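Local coordinates for uncharacterized ParM protein (Staphylococcus aureus, PDB 3JS6) that probably polymerises into dynamic actin-like filaments that segregate copies of the plasmid pSK41 into daughter cells, at residues 109-114 / 151-156; 220-225 / 242-247; 28-33 / 68-73. All blocks are in the same frame, centred on the assembly; numbering follows the deposited sequence.

Interaction 1. Residues 109-114 / 151-156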
ATOM      1  N   GLU A 109     -17.346   3.359 -19.510  1.00 30.34           N
ATOM      2  CA  GLU A 109     -17.042   3.039 -20.908  1.00 37.91           C
ATOM      3  C   GLU A 109     -16.290   1.739 -21.071  1.00 35.38           C
ATOM      4  O   GLU A 109     -15.591   1.291 -20.156  1.00 31.84           O
ATOM      5  CB  GLU A 109     -16.176   4.122 -21.574  1.00 48.92           C
ATOM      6  CG  GLU A 109     -16.551   5.531 -21.270  1.00 46.53           C
ATOM      7  CD  GLU A 109     -15.763   6.095 -20.112  1.00 43.11           C
ATOM      8  OE1 GLU A 109     -14.621   6.551 -20.320  1.00 47.89           O
ATOM      9  OE2 GLU A 109     -16.290   6.083 -18.991  1.00 32.34           O
ATOM     10  N   GLU A 110     -16.420   1.167 -22.265  1.00 35.55           N
ATOM     11  CA  GLU A 110     -15.763  -0.081 -22.646  1.00 35.32           C
ATOM     12  C   GLU A 110     -14.248   0.039 -22.756  1.00 33.76           C
ATOM     13  O   GLU A 110     -13.499  -0.821 -22.275  1.00 34.09           O
ATOM     14  CB  GLU A 110     -16.270  -0.561 -24.001  1.00 41.43           C
ATOM     15  CG  GLU A 110     -17.503  -1.400 -23.962  1.00 57.19           C
ATOM     16  CD  GLU A 110     -17.352  -2.633 -24.824  1.00 58.12           C
ATOM     17  OE1 GLU A 110     -16.546  -3.516 -24.450  1.00 66.93           O
ATOM     18  OE2 GLU A 110     -18.022  -2.712 -25.876  1.00 57.01           O
ATOM     19  N   VAL A 111     -13.797   1.083 -23.432  1.00 32.23           N
ATOM     20  CA  VAL A 111     -12.367   1.286 -23.606  1.00 29.37           C
ATOM     21  C   VAL A 111     -11.853   2.215 -22.525  1.00 25.16           C
ATOM     22  O   VAL A 111     -12.244   3.376 -22.452  1.00 24.63           O
ATOM     23  CB  VAL A 111     -12.052   1.874 -24.987  1.00 30.62           C
ATOM     24  CG1 VAL A 111     -10.535   2.109 -25.119  1.00 30.19           C
ATOM     25  CG2 VAL A 111     -12.519   0.902 -26.069  1.00 27.24           C
ATOM     26  N   VAL A 112     -10.960   1.692 -21.696  1.00 21.37           N
ATOM     27  CA  VAL A 112     -10.407   2.425 -20.557  1.00 19.28           C
ATOM     28  C   VAL A 112      -8.959   2.790 -20.757  1.00 20.17           C
ATOM     29  O   VAL A 112      -8.087   1.921 -20.640  1.00 22.10           O
ATOM     30  CB  VAL A 112     -10.514   1.552 -19.255  1.00 19.42           C
ATOM     31  CG1 VAL A 112     -10.066   2.355 -18.033  1.00 15.33           C
ATOM     32  CG2 VAL A 112     -11.941   1.093 -19.073  1.00 21.62           C
ATOM     33  N   ASN A 113      -8.681   4.056 -21.066  1.00 20.05           N
ATOM     34  CA  ASN A 113      -7.302   4.487 -21.254  1.00 22.31           C
ATOM     35  C   ASN A 113      -6.815   5.041 -19.916  1.00 17.84           C
ATOM     36  O   ASN A 113      -7.508   5.829 -19.269  1.00 22.18           O
ATOM     37  CB  ASN A 113      -7.232   5.574 -22.328  1.00 32.89           C
ATOM     38  CG  ASN A 113      -7.799   5.111 -23.658  1.00 36.09           C
ATOM     39  OD1 ASN A 113      -8.732   5.705 -24.185  1.00 41.14           O
ATOM     40  ND2 ASN A 113      -7.235   4.042 -24.201  1.00 27.71           N
ATOM     41  N   VAL A 114      -5.627   4.639 -19.509  1.00 16.94           N
ATOM     42  CA  VAL A 114      -5.110   5.094 -18.236  1.00 21.35           C
ATOM     43  C   VAL A 114      -3.624   5.287 -18.214  1.00 18.63           C
ATOM     44  O   VAL A 114      -2.895   4.890 -19.141  1.00 22.45           O
ATOM     45  CB  VAL A 114      -5.385   4.042 -17.127  1.00 22.14           C
ATOM     46  CG1 VAL A 114      -6.864   3.661 -17.099  1.00 20.44           C
ATOM     47  CG2 VAL A 114      -4.521   2.780 -17.397  1.00 22.24           C
ATOM     48  N   THR A 151     -11.565  -2.999 -22.124  1.00 27.34           N
ATOM     49  CA  THR A 151     -10.356  -2.975 -22.921  1.00 22.93           C
ATOM     50  C   THR A 151      -9.508  -1.937 -22.215  1.00 23.60           C
ATOM     51  O   THR A 151      -9.911  -0.777 -22.116  1.00 25.10           O
ATOM     52  CB  THR A 151     -10.631  -2.475 -24.355  1.00 28.65           C
ATOM     53  OG1 THR A 151     -11.449  -3.425 -25.041  1.00 31.60           O
ATOM     54  CG2 THR A 151      -9.330  -2.280 -25.110  1.00 30.29           C
ATOM     55  N   ILE A 152      -8.333  -2.333 -21.739  1.00 20.05           N
ATOM     56  CA  ILE A 152      -7.488  -1.402 -21.003  1.00 21.00           C
ATOM     57  C   ILE A 152      -6.191  -1.059 -21.707  1.00 19.15           C
ATOM     58  O   ILE A 152      -5.349  -1.936 -21.937  1.00 27.68           O
ATOM     59  CB  ILE A 152      -7.143  -1.975 -19.610  1.00 25.76           C
ATOM     60  CG1 ILE A 152      -8.437  -2.142 -18.806  1.00 25.46           C
ATOM     61  CG2 ILE A 152      -6.150  -1.059 -18.885  1.00 26.42           C
ATOM     62  CD1 ILE A 152      -8.567  -3.474 -18.126  1.00 26.27           C
ATOM     63  N   ASN A 153      -6.013   0.206 -22.037  1.00 22.70           N
ATOM     64  CA  ASN A 153      -4.788   0.681 -22.674  1.00 24.25           C
ATOM     65  C   ASN A 153      -3.981   1.513 -21.683  1.00 22.24           C
ATOM     66  O   ASN A 153      -4.530   2.390 -21.022  1.00 22.29           O
ATOM     67  CB  ASN A 153      -5.116   1.464 -23.947  1.00 22.63           C
ATOM     68  CG  ASN A 153      -5.863   0.629 -24.969  1.00 26.70           C
ATOM     69  OD1 ASN A 153      -6.968   0.979 -25.383  1.00 25.16           O
ATOM     70  ND2 ASN A 153      -5.250  -0.471 -25.394  1.00 20.00           N
ATOM     71  N   VAL A 154      -2.696   1.253 -21.566  1.00 19.87           N
ATOM     72  CA  VAL A 154      -1.872   2.014 -20.642  1.00 17.89           C
ATOM     73  C   VAL A 154      -1.044   3.016 -21.447  1.00 24.76           C
ATOM     74  O   VAL A 154      -0.223   2.634 -22.287  1.00 22.81           O
ATOM     75  CB  VAL A 154      -0.948   1.093 -19.832  1.00 23.72           C
ATOM     76  CG1 VAL A 154      -0.050   1.927 -18.930  1.00 25.43           C
ATOM     77  CG2 VAL A 154      -1.806   0.144 -18.957  1.00 24.49           C
ATOM     78  N   LYS A 155      -1.258   4.290 -21.169  1.00 22.03           N
ATOM     79  CA  LYS A 155      -0.585   5.373 -21.890  1.00 27.36           C
ATOM     80  C   LYS A 155       0.690   5.836 -21.227  1.00 33.72           C
ATOM     81  O   LYS A 155       1.454   6.609 -21.815  1.00 28.19           O
ATOM     82  CB  LYS A 155      -1.535   6.557 -22.013  1.00 28.45           C
ATOM     83  CG  LYS A 155      -2.838   6.204 -22.684  1.00 27.51           C
ATOM     84  CD  LYS A 155      -2.594   5.532 -24.020  1.00 28.68           C
ATOM     85  CE  LYS A 155      -3.908   5.209 -24.711  1.00 37.12           C
ATOM     86  NZ  LYS A 155      -3.682   4.612 -26.068  1.00 47.73           N
ATOM     87  N   GLY A 156       0.904   5.381 -19.992  1.00 19.58           N
ATOM     88  CA  GLY A 156       2.102   5.770 -19.272  1.00 23.29           C
ATOM     89  C   GLY A 156       2.156   5.118 -17.899  1.00 26.45           C
ATOM     90  O   GLY A 156       1.105   4.734 -17.338  1.00 23.22           O
TER
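Glu110 and Val112 begin a parallel ladder with Thr151 and Asn153 in which the backbone does the bonding. Thr151 N donates to Glu110 O at 2.9 Å, and Thr151 O in turn takes the N-H of Val112. Val112 O receives Asn153 N at 3.0 Å, the donor tilted 31° from the carbonyl plane. Asn153 O accepts Val114 N, and Val114 O takes Lys155 N, a nearly straight bond of 2.7 Å with 176° at the hydrogen; the ladder continues with Gly156 and Ile116. The outer edges face other neighbours: Asn113 bonds through its backbone to Tyr5, Ile152 to Arg141. On one face Asn113 and Asn153 lie side by side, their amide planes only 20° apart, with Asn113 ND2 3.3 Å from Asn153 OD1; Asn153 ND2 is held by Ser140 OG. Lys155, whose chain bends at chi2, comes over with CE 3.6 Å from Asn113 ND2. On the other face Val114 CG2 meets Val154 CG2 at 4.1 Å, and Val112 CB approaches Ile152 CG1. Peptide bonding thus fixes the register of two strands in the actin-like N-terminal domain, with a mixed face carrying the two amides, Val111 and Thr151, and an apolar face of valines and isoleucine.

Interaction 2. Residues 220-225 / 242-247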
ATOM      1  N   ASP A 220       4.502  -7.800  17.369  1.00 42.08           N
ATOM      2  CA  ASP A 220       5.366  -7.894  18.543  1.00 50.09           C
ATOM      3  C   ASP A 220       4.802  -7.065  19.703  1.00 53.70           C
ATOM      4  O   ASP A 220       4.898  -7.461  20.875  1.00 49.94           O
ATOM      5  CB  ASP A 220       6.768  -7.384  18.222  1.00 49.64           C
ATOM      6  CG  ASP A 220       7.496  -8.267  17.245  1.00 62.55           C
ATOM      7  OD1 ASP A 220       7.991  -9.339  17.669  1.00 64.08           O
ATOM      8  OD2 ASP A 220       7.562  -7.891  16.051  1.00 64.68           O
ATOM      9  N   PHE A 221       4.233  -5.907  19.376  1.00 43.65           N
ATOM     10  CA  PHE A 221       3.660  -5.028  20.392  1.00 45.85           C
ATOM     11  C   PHE A 221       2.549  -5.748  21.161  1.00 48.05           C
ATOM     12  O   PHE A 221       2.639  -5.941  22.376  1.00 48.73           O
ATOM     13  CB  PHE A 221       3.084  -3.768  19.728  1.00 43.34           C
ATOM     14  CG  PHE A 221       2.589  -2.725  20.704  1.00 37.27           C
ATOM     15  CD1 PHE A 221       3.463  -2.135  21.616  1.00 37.12           C
ATOM     16  CD2 PHE A 221       1.262  -2.307  20.680  1.00 40.98           C
ATOM     17  CE1 PHE A 221       3.024  -1.140  22.486  1.00 41.59           C
ATOM     18  CE2 PHE A 221       0.806  -1.310  21.547  1.00 36.94           C
ATOM     19  CZ  PHE A 221       1.689  -0.725  22.452  1.00 32.10           C
ATOM     20  N   TYR A 222       1.511  -6.134  20.428  1.00 47.08           N
ATOM     21  CA  TYR A 222       0.353  -6.807  20.986  1.00 56.36           C
ATOM     22  C   TYR A 222       0.720  -8.119  21.669  1.00 60.19           C
ATOM     23  O   TYR A 222       0.061  -8.535  22.625  1.00 63.66           O
ATOM     24  CB  TYR A 222      -0.695  -7.064  19.891  1.00 49.53           C
ATOM     25  CG  TYR A 222      -1.393  -5.818  19.375  1.00 57.45           C
ATOM     26  CD1 TYR A 222      -1.015  -5.229  18.173  1.00 62.60           C
ATOM     27  CD2 TYR A 222      -2.448  -5.238  20.085  1.00 63.15           C
ATOM     28  CE1 TYR A 222      -1.672  -4.090  17.684  1.00 65.40           C
ATOM     29  CE2 TYR A 222      -3.111  -4.101  19.607  1.00 65.20           C
ATOM     30  CZ  TYR A 222      -2.716  -3.534  18.404  1.00 67.33           C
ATOM     31  OH  TYR A 222      -3.366  -2.421  17.915  1.00 65.00           O
ATOM     32  N   LYS A 223       1.766  -8.772  21.173  1.00 59.45           N
ATOM     33  CA  LYS A 223       2.214 -10.032  21.758  1.00 60.61           C
ATOM     34  C   LYS A 223       2.881  -9.775  23.096  1.00 58.07           C
ATOM     35  O   LYS A 223       2.624 -10.473  24.077  1.00 55.87           O
ATOM     36  CB  LYS A 223       3.197 -10.737  20.817  1.00 61.38           C
ATOM     37  CG  LYS A 223       2.582 -11.888  20.031  1.00 62.55           C
ATOM     38  CD  LYS A 223       2.811 -13.238  20.720  1.00 69.62           C
ATOM     39  CE  LYS A 223       2.241 -13.301  22.146  1.00 70.87           C
ATOM     40  NZ  LYS A 223       0.754 -13.184  22.217  1.00 64.35           N
ATOM     41  N   ARG A 224       3.741  -8.764  23.130  1.00 58.39           N
ATOM     42  CA  ARG A 224       4.450  -8.413  24.347  1.00 57.71           C
ATOM     43  C   ARG A 224       3.440  -7.958  25.407  1.00 63.91           C
ATOM     44  O   ARG A 224       3.674  -8.109  26.603  1.00 66.11           O
ATOM     45  CB  ARG A 224       5.464  -7.306  24.053  1.00 57.85           C
ATOM     46  CG  ARG A 224       6.494  -7.079  25.148  1.00 63.69           C
ATOM     47  CD  ARG A 224       7.312  -5.820  24.876  1.00 64.29           C
ATOM     48  NE  ARG A 224       8.122  -5.938  23.668  1.00 71.61           N
ATOM     49  CZ  ARG A 224       9.335  -6.486  23.628  1.00 74.06           C
ATOM     50  NH1 ARG A 224       9.886  -6.967  24.738  1.00 69.14           N
ATOM     51  NH2 ARG A 224       9.995  -6.556  22.476  1.00 71.92           N
ATOM     52  N   ILE A 225       2.309  -7.410  24.967  1.00 64.51           N
ATOM     53  CA  ILE A 225       1.282  -6.959  25.904  1.00 65.32           C
ATOM     54  C   ILE A 225       0.478  -8.157  26.410  1.00 68.24           C
ATOM     55  O   ILE A 225       0.310  -8.332  27.620  1.00 67.00           O
ATOM     56  CB  ILE A 225       0.325  -5.923  25.248  1.00 61.53           C
ATOM     57  CG1 ILE A 225       1.021  -4.559  25.165  1.00 55.41           C
ATOM     58  CG2 ILE A 225      -0.968  -5.804  26.050  1.00 57.65           C
ATOM     59  CD1 ILE A 225       0.222  -3.515  24.430  1.00 56.00           C
ATOM     60  N   MET A 242      -6.679 -10.531  20.855  1.00 69.94           N
ATOM     61  CA  MET A 242      -7.607 -10.041  21.866  1.00 68.82           C
ATOM     62  C   MET A 242      -7.347  -8.584  22.237  1.00 65.34           C
ATOM     63  O   MET A 242      -8.282  -7.788  22.315  1.00 62.67           O
ATOM     64  CB  MET A 242      -7.531 -10.921  23.120  1.00 72.64           C
ATOM     65  CG  MET A 242      -7.761 -12.407  22.857  1.00 72.22           C
ATOM     66  SD  MET A 242      -8.446 -13.278  24.287  1.00 77.00           S
ATOM     67  CE  MET A 242     -10.181 -13.390  23.780  1.00 63.16           C
ATOM     68  N   ILE A 243      -6.082  -8.240  22.474  1.00 65.14           N
ATOM     69  CA  ILE A 243      -5.716  -6.865  22.817  1.00 65.10           C
ATOM     70  C   ILE A 243      -6.119  -5.928  21.680  1.00 65.77           C
ATOM     71  O   ILE A 243      -6.680  -4.852  21.904  1.00 62.07           O
ATOM     72  CB  ILE A 243      -4.193  -6.710  23.037  1.00 63.56           C
ATOM     73  CG1 ILE A 243      -3.749  -7.487  24.278  1.00 66.02           C
ATOM     74  CG2 ILE A 243      -3.843  -5.246  23.197  1.00 59.14           C
ATOM     75  CD1 ILE A 243      -3.781  -8.973  24.103  1.00 61.26           C
ATOM     76  N   GLU A 244      -5.817  -6.357  20.460  1.00 67.88           N
ATOM     77  CA  GLU A 244      -6.127  -5.595  19.258  1.00 68.49           C
ATOM     78  C   GLU A 244      -7.594  -5.173  19.276  1.00 68.13           C
ATOM     79  O   GLU A 244      -7.944  -4.077  18.833  1.00 70.91           O
ATOM     80  CB  GLU A 244      -5.825  -6.456  18.030  1.00 68.12           C
ATOM     81  CG  GLU A 244      -5.913  -5.747  16.693  1.00 69.56           C
ATOM     82  CD  GLU A 244      -5.563  -6.678  15.549  1.00 67.24           C
ATOM     83  OE1 GLU A 244      -4.438  -7.218  15.568  1.00 68.36           O
ATOM     84  OE2 GLU A 244      -6.405  -6.877  14.645  1.00 68.07           O
ATOM     85  N   LYS A 245      -8.450  -6.048  19.794  1.00 69.23           N
ATOM     86  CA  LYS A 245      -9.875  -5.752  19.891  1.00 69.09           C
ATOM     87  C   LYS A 245     -10.187  -5.206  21.286  1.00 68.80           C
ATOM     88  O   LYS A 245     -10.432  -5.965  22.227  1.00 69.54           O
ATOM     89  CB  LYS A 245     -10.706  -7.010  19.607  1.00 63.90           C
ATOM     90  CG  LYS A 245     -10.427  -7.621  18.242  1.00 64.67           C
ATOM     91  CD  LYS A 245     -11.544  -8.555  17.801  1.00 69.84           C
ATOM     92  CE  LYS A 245     -11.306  -9.093  16.391  1.00 66.81           C
ATOM     93  NZ  LYS A 245     -12.469  -9.901  15.906  1.00 65.69           N
ATOM     94  N   GLY A 246     -10.154  -3.883  21.414  1.00 70.43           N
ATOM     95  CA  GLY A 246     -10.437  -3.255  22.692  1.00 71.40           C
ATOM     96  C   GLY A 246      -9.251  -2.506  23.264  1.00 70.85           C
ATOM     97  O   GLY A 246      -8.767  -2.834  24.349  1.00 71.19           O
ATOM     98  N   LEU A 247      -8.790  -1.489  22.540  1.00 70.38           N
ATOM     99  CA  LEU A 247      -7.645  -0.695  22.968  1.00 70.20           C
ATOM    100  C   LEU A 247      -7.995   0.437  23.934  1.00 70.66           C
ATOM    101  O   LEU A 247      -7.182   0.795  24.798  1.00 71.16           O
ATOM    102  CB  LEU A 247      -6.923  -0.129  21.742  1.00 67.84           C
ATOM    103  CG  LEU A 247      -6.294  -1.197  20.850  1.00 60.75           C
ATOM    104  CD1 LEU A 247      -5.644  -0.549  19.651  1.00 60.18           C
ATOM    105  CD2 LEU A 247      -5.268  -1.965  21.649  1.00 59.96           C
TER
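Tyr222 carries most of this contact, reaching from helix 218-228 to residues 243-247, on and after helix 240-244. The aliphatic contacts gather at one edge of its ring. Tyr222 CD2 touches Ile243 CG2 at 3.4 Å, the two side chains sliding past each other in opposite directions, and Ile243 CB lies in the ring plane. Leu247 crosses the tyrosine at about a right angle, its CD2 3.7 Å from Tyr222 CE2. One helical turn on, Ile225 CG2, anti to the backbone N and beside the carbonyl carbon (chi1 -77° puts CG1 anti to that carbon), rests against Ile243 CG1 at 3.7 Å. A CH-pi contact covers one ring face: Glu244 CB stands 4.3 Å from the centroid of the Tyr222 ring, 23° off its normal and offset toward the rim. Backbone joins in as well, Glu244 CA coming within 3.4 Å of Tyr222 CE2. The phenol oxygen meets a methyl here, Tyr222 OH lying 3.4 Å from Leu247 CD1. Ile303 of helix 301-311 and Pro240 also touch the tyrosine. With no hydrogen bond between the segments, helix 218-228 and the 240-247 region of the MreB-like C-terminal part are joined by apolar and CH-pi contact, most of it on the Tyr222 ring.

Interaction 3. Residues 28-33 / 68-73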
ATOM      1  N   PRO A  28      -6.790  -8.049   0.776  1.00 27.40           N
ATOM      2  CA  PRO A  28      -5.608  -8.849   1.101  1.00 24.49           C
ATOM      3  C   PRO A  28      -4.920  -9.321  -0.171  1.00 23.89           C
ATOM      4  O   PRO A  28      -5.571  -9.637  -1.156  1.00 22.21           O
ATOM      5  CB  PRO A  28      -6.187 -10.021   1.896  1.00 29.82           C
ATOM      6  CG  PRO A  28      -7.357  -9.399   2.604  1.00 28.31           C
ATOM      7  CD  PRO A  28      -7.979  -8.547   1.500  1.00 26.98           C
ATOM      8  N   SER A  29      -3.593  -9.368  -0.141  1.00 19.06           N
ATOM      9  CA  SER A  29      -2.818  -9.796  -1.295  1.00 24.07           C
ATOM     10  C   SER A  29      -2.893 -11.324  -1.424  1.00 28.78           C
ATOM     11  O   SER A  29      -1.925 -12.024  -1.171  1.00 23.88           O
ATOM     12  CB  SER A  29      -1.370  -9.317  -1.117  1.00 33.75           C
ATOM     13  OG  SER A  29      -0.538  -9.782  -2.156  1.00 43.58           O
ATOM     14  N   ARG A  30      -4.071 -11.817  -1.801  1.00 27.64           N
ATOM     15  CA  ARG A  30      -4.360 -13.246  -1.950  1.00 22.32           C
ATOM     16  C   ARG A  30      -5.167 -13.381  -3.218  1.00 18.86           C
ATOM     17  O   ARG A  30      -5.905 -12.482  -3.580  1.00 22.29           O
ATOM     18  CB  ARG A  30      -5.251 -13.767  -0.798  1.00 22.50           C
ATOM     19  CG  ARG A  30      -4.591 -13.853   0.566  1.00 40.58           C
ATOM     20  CD  ARG A  30      -5.622 -14.160   1.666  1.00 34.50           C
ATOM     21  NE  ARG A  30      -6.295 -15.452   1.497  1.00 30.26           N
ATOM     22  CZ  ARG A  30      -5.688 -16.631   1.595  1.00 42.38           C
ATOM     23  NH1 ARG A  30      -4.384 -16.689   1.848  1.00 30.77           N
ATOM     24  NH2 ARG A  30      -6.387 -17.751   1.478  1.00 37.62           N
ATOM     25  N   ILE A  31      -5.045 -14.510  -3.889  1.00 21.68           N
ATOM     26  CA  ILE A  31      -5.796 -14.718  -5.113  1.00 24.08           C
ATOM     27  C   ILE A  31      -6.271 -16.171  -5.175  1.00 25.01           C
ATOM     28  O   ILE A  31      -5.655 -17.056  -4.588  1.00 25.13           O
ATOM     29  CB  ILE A  31      -4.917 -14.366  -6.335  1.00 30.29           C
ATOM     30  CG1 ILE A  31      -5.776 -14.230  -7.583  1.00 37.75           C
ATOM     31  CG2 ILE A  31      -3.829 -15.419  -6.531  1.00 32.62           C
ATOM     32  CD1 ILE A  31      -5.048 -13.539  -8.723  1.00 45.06           C
ATOM     33  N   GLY A  32      -7.382 -16.401  -5.860  1.00 20.95           N
ATOM     34  CA  GLY A  32      -7.905 -17.748  -6.000  1.00 24.41           C
ATOM     35  C   GLY A  32      -8.288 -18.037  -7.443  1.00 29.18           C
ATOM     36  O   GLY A  32      -7.987 -17.264  -8.372  1.00 21.79           O
ATOM     37  N   ARG A  33      -8.984 -19.145  -7.642  1.00 19.90           N
ATOM     38  CA  ARG A  33      -9.401 -19.534  -8.975  1.00 23.93           C
ATOM     39  C   ARG A  33     -10.655 -20.343  -8.821  1.00 30.32           C
ATOM     40  O   ARG A  33     -10.750 -21.164  -7.906  1.00 30.37           O
ATOM     41  CB  ARG A  33      -8.316 -20.394  -9.636  1.00 24.32           C
ATOM     42  CG  ARG A  33      -8.800 -21.074 -10.888  1.00 43.79           C
ATOM     43  CD  ARG A  33      -7.659 -21.689 -11.685  1.00 49.75           C
ATOM     44  NE  ARG A  33      -8.177 -22.589 -12.712  1.00 51.28           N
ATOM     45  CZ  ARG A  33      -7.447 -23.090 -13.699  1.00 50.80           C
ATOM     46  NH1 ARG A  33      -6.163 -22.774 -13.802  1.00 57.09           N
ATOM     47  NH2 ARG A  33      -8.002 -23.911 -14.575  1.00 61.83           N
ATOM     48  N   ASN A  68     -12.190  -9.079  -1.000  1.00 24.27           N
ATOM     49  CA  ASN A  68     -12.198  -9.241   0.451  1.00 25.41           C
ATOM     50  C   ASN A  68     -12.860 -10.528   0.930  1.00 26.73           C
ATOM     51  O   ASN A  68     -12.466 -11.084   1.958  1.00 32.09           O
ATOM     52  CB  ASN A  68     -12.906  -8.052   1.092  1.00 26.53           C
ATOM     53  CG  ASN A  68     -12.051  -6.821   1.088  1.00 34.22           C
ATOM     54  OD1 ASN A  68     -10.960  -6.837   1.637  1.00 30.42           O
ATOM     55  ND2 ASN A  68     -12.533  -5.746   0.465  1.00 34.41           N
ATOM     56  N   ASP A  69     -13.863 -11.004   0.198  1.00 24.34           N
ATOM     57  CA  ASP A  69     -14.568 -12.224   0.606  1.00 22.39           C
ATOM     58  C   ASP A  69     -14.090 -13.470  -0.118  1.00 26.96           C
ATOM     59  O   ASP A  69     -14.813 -14.480  -0.184  1.00 27.74           O
ATOM     60  CB  ASP A  69     -16.070 -12.077   0.376  1.00 21.17           C
ATOM     61  CG  ASP A  69     -16.722 -11.147   1.372  1.00 33.35           C
ATOM     62  OD1 ASP A  69     -16.207 -11.047   2.497  1.00 30.61           O
ATOM     63  OD2 ASP A  69     -17.754 -10.530   1.035  1.00 31.83           O
ATOM     64  N   LEU A  70     -12.871 -13.407  -0.643  1.00 22.68           N
ATOM     65  CA  LEU A  70     -12.289 -14.522  -1.371  1.00 21.23           C
ATOM     66  C   LEU A  70     -12.528 -15.894  -0.731  1.00 25.74           C
ATOM     67  O   LEU A  70     -13.048 -16.812  -1.373  1.00 22.32           O
ATOM     68  CB  LEU A  70     -10.772 -14.330  -1.516  1.00 21.41           C
ATOM     69  CG  LEU A  70     -10.062 -15.491  -2.235  1.00 25.47           C
ATOM     70  CD1 LEU A  70     -10.643 -15.654  -3.658  1.00 28.14           C
ATOM     71  CD2 LEU A  70      -8.556 -15.230  -2.304  1.00 26.54           C
ATOM     72  N   ASP A  71     -12.123 -16.024   0.533  1.00 25.99           N
ATOM     73  CA  ASP A  71     -12.213 -17.298   1.237  1.00 29.20           C
ATOM     74  C   ASP A  71     -13.629 -17.753   1.572  1.00 31.39           C
ATOM     75  O   ASP A  71     -13.837 -18.894   2.002  1.00 30.31           O
ATOM     76  CB  ASP A  71     -11.314 -17.252   2.485  1.00 25.72           C
ATOM     77  CG  ASP A  71      -9.860 -16.907   2.140  1.00 40.09           C
ATOM     78  OD1 ASP A  71      -9.355 -17.329   1.066  1.00 32.05           O
ATOM     79  OD2 ASP A  71      -9.215 -16.208   2.946  1.00 42.95           O
ATOM     80  N   LYS A  72     -14.599 -16.862   1.368  1.00 27.12           N
ATOM     81  CA  LYS A  72     -16.004 -17.206   1.590  1.00 30.09           C
ATOM     82  C   LYS A  72     -16.589 -17.821   0.320  1.00 29.83           C
ATOM     83  O   LYS A  72     -17.691 -18.401   0.334  1.00 27.89           O
ATOM     84  CB  LYS A  72     -16.812 -15.963   1.988  1.00 27.53           C
ATOM     85  CG  LYS A  72     -16.447 -15.451   3.373  1.00 31.44           C
ATOM     86  CD  LYS A  72     -17.314 -14.295   3.856  1.00 33.10           C
ATOM     87  CE  LYS A  72     -16.778 -13.796   5.198  1.00 35.49           C
ATOM     88  NZ  LYS A  72     -17.584 -12.687   5.780  1.00 51.89           N
ATOM     89  N   THR A  73     -15.853 -17.736  -0.785  1.00 29.84           N
ATOM     90  CA  THR A  73     -16.384 -18.299  -2.023  1.00 26.92           C
ATOM     91  C   THR A  73     -15.562 -19.432  -2.609  1.00 24.95           C
ATOM     92  O   THR A  73     -16.010 -20.137  -3.520  1.00 30.97           O
ATOM     93  CB  THR A  73     -16.593 -17.188  -3.108  1.00 34.72           C
ATOM     94  OG1 THR A  73     -17.561 -17.634  -4.059  1.00 38.09           O
ATOM     95  CG2 THR A  73     -15.301 -16.890  -3.848  1.00 29.13           C
TER
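Arg30 reaches from strand 23-33 to Leu70 and Asp71 in the short, weakly bonded helical turn at about 70-73. Its CB bond points toward that turn, and the CB atom rests 3.9 Å from Leu70 CD2. The chain runs on through CG and CD and bends at chi3 (62°), which places NE on a turned path instead of an extended one. Arg30 NE makes a weak, bent hydrogen bond to Asp71 OD2, 3.3 Å long. Past CZ the chain splits. Arg30 NH2 gives the stronger bond, 3.0 Å to Asp71 OD1 and 171° at the hydrogen; the oxygen lies in the guanidinium plane but is approached on its syn side, well out of the carboxylate plane. The salt bridge is therefore not a flat fork: the guanidinium and carboxylate planes stand 66° apart. Arg30 NH1 goes to a second carboxylate, that of Asp79, so the guanidinium joins two acidic groups and is probably stabilised in its charged form.

Beside the salt bridge, Leu70 lies over the backbone of the strand, with CD2 3.8 Å from Ile31 C. Leu70 CD1 lies close over Gly32, 4.0 Å from its N. At the start of both segments Asn68 OD1 sits 3.4 Å from Pro28 CD, while its ND2 bonds to Asp50. Here the short helical turn after strand 64-66 packs on strand 23-33, which is itself paired with 64-66 and 78-79, in the mixed sheet of the actin-like N-terminal domain.

In the fold
From the N terminus, interaction 3 comes first, closing a loop of 34 intervening residues that includes strands 52-56 and 64-66. Interaction 1 follows, joining strands 111-120 and 148-161 across a connection that holds helix 128-137 and strand 141-145. Interaction 2 comes last and has the shortest loop, 16 residues between its segments, part of it not modelled. The three are in series, so none encloses or crosses another. Interactions 1 and 3 reach the same mixed beta sheet of the actin-like N-terminal domain, their centres 26 Å apart. Interaction 2 joins helices in the MreB-like C-terminal region, on the opposite side of the chain's centre from interaction 1, with about 33 Å between nearest atoms.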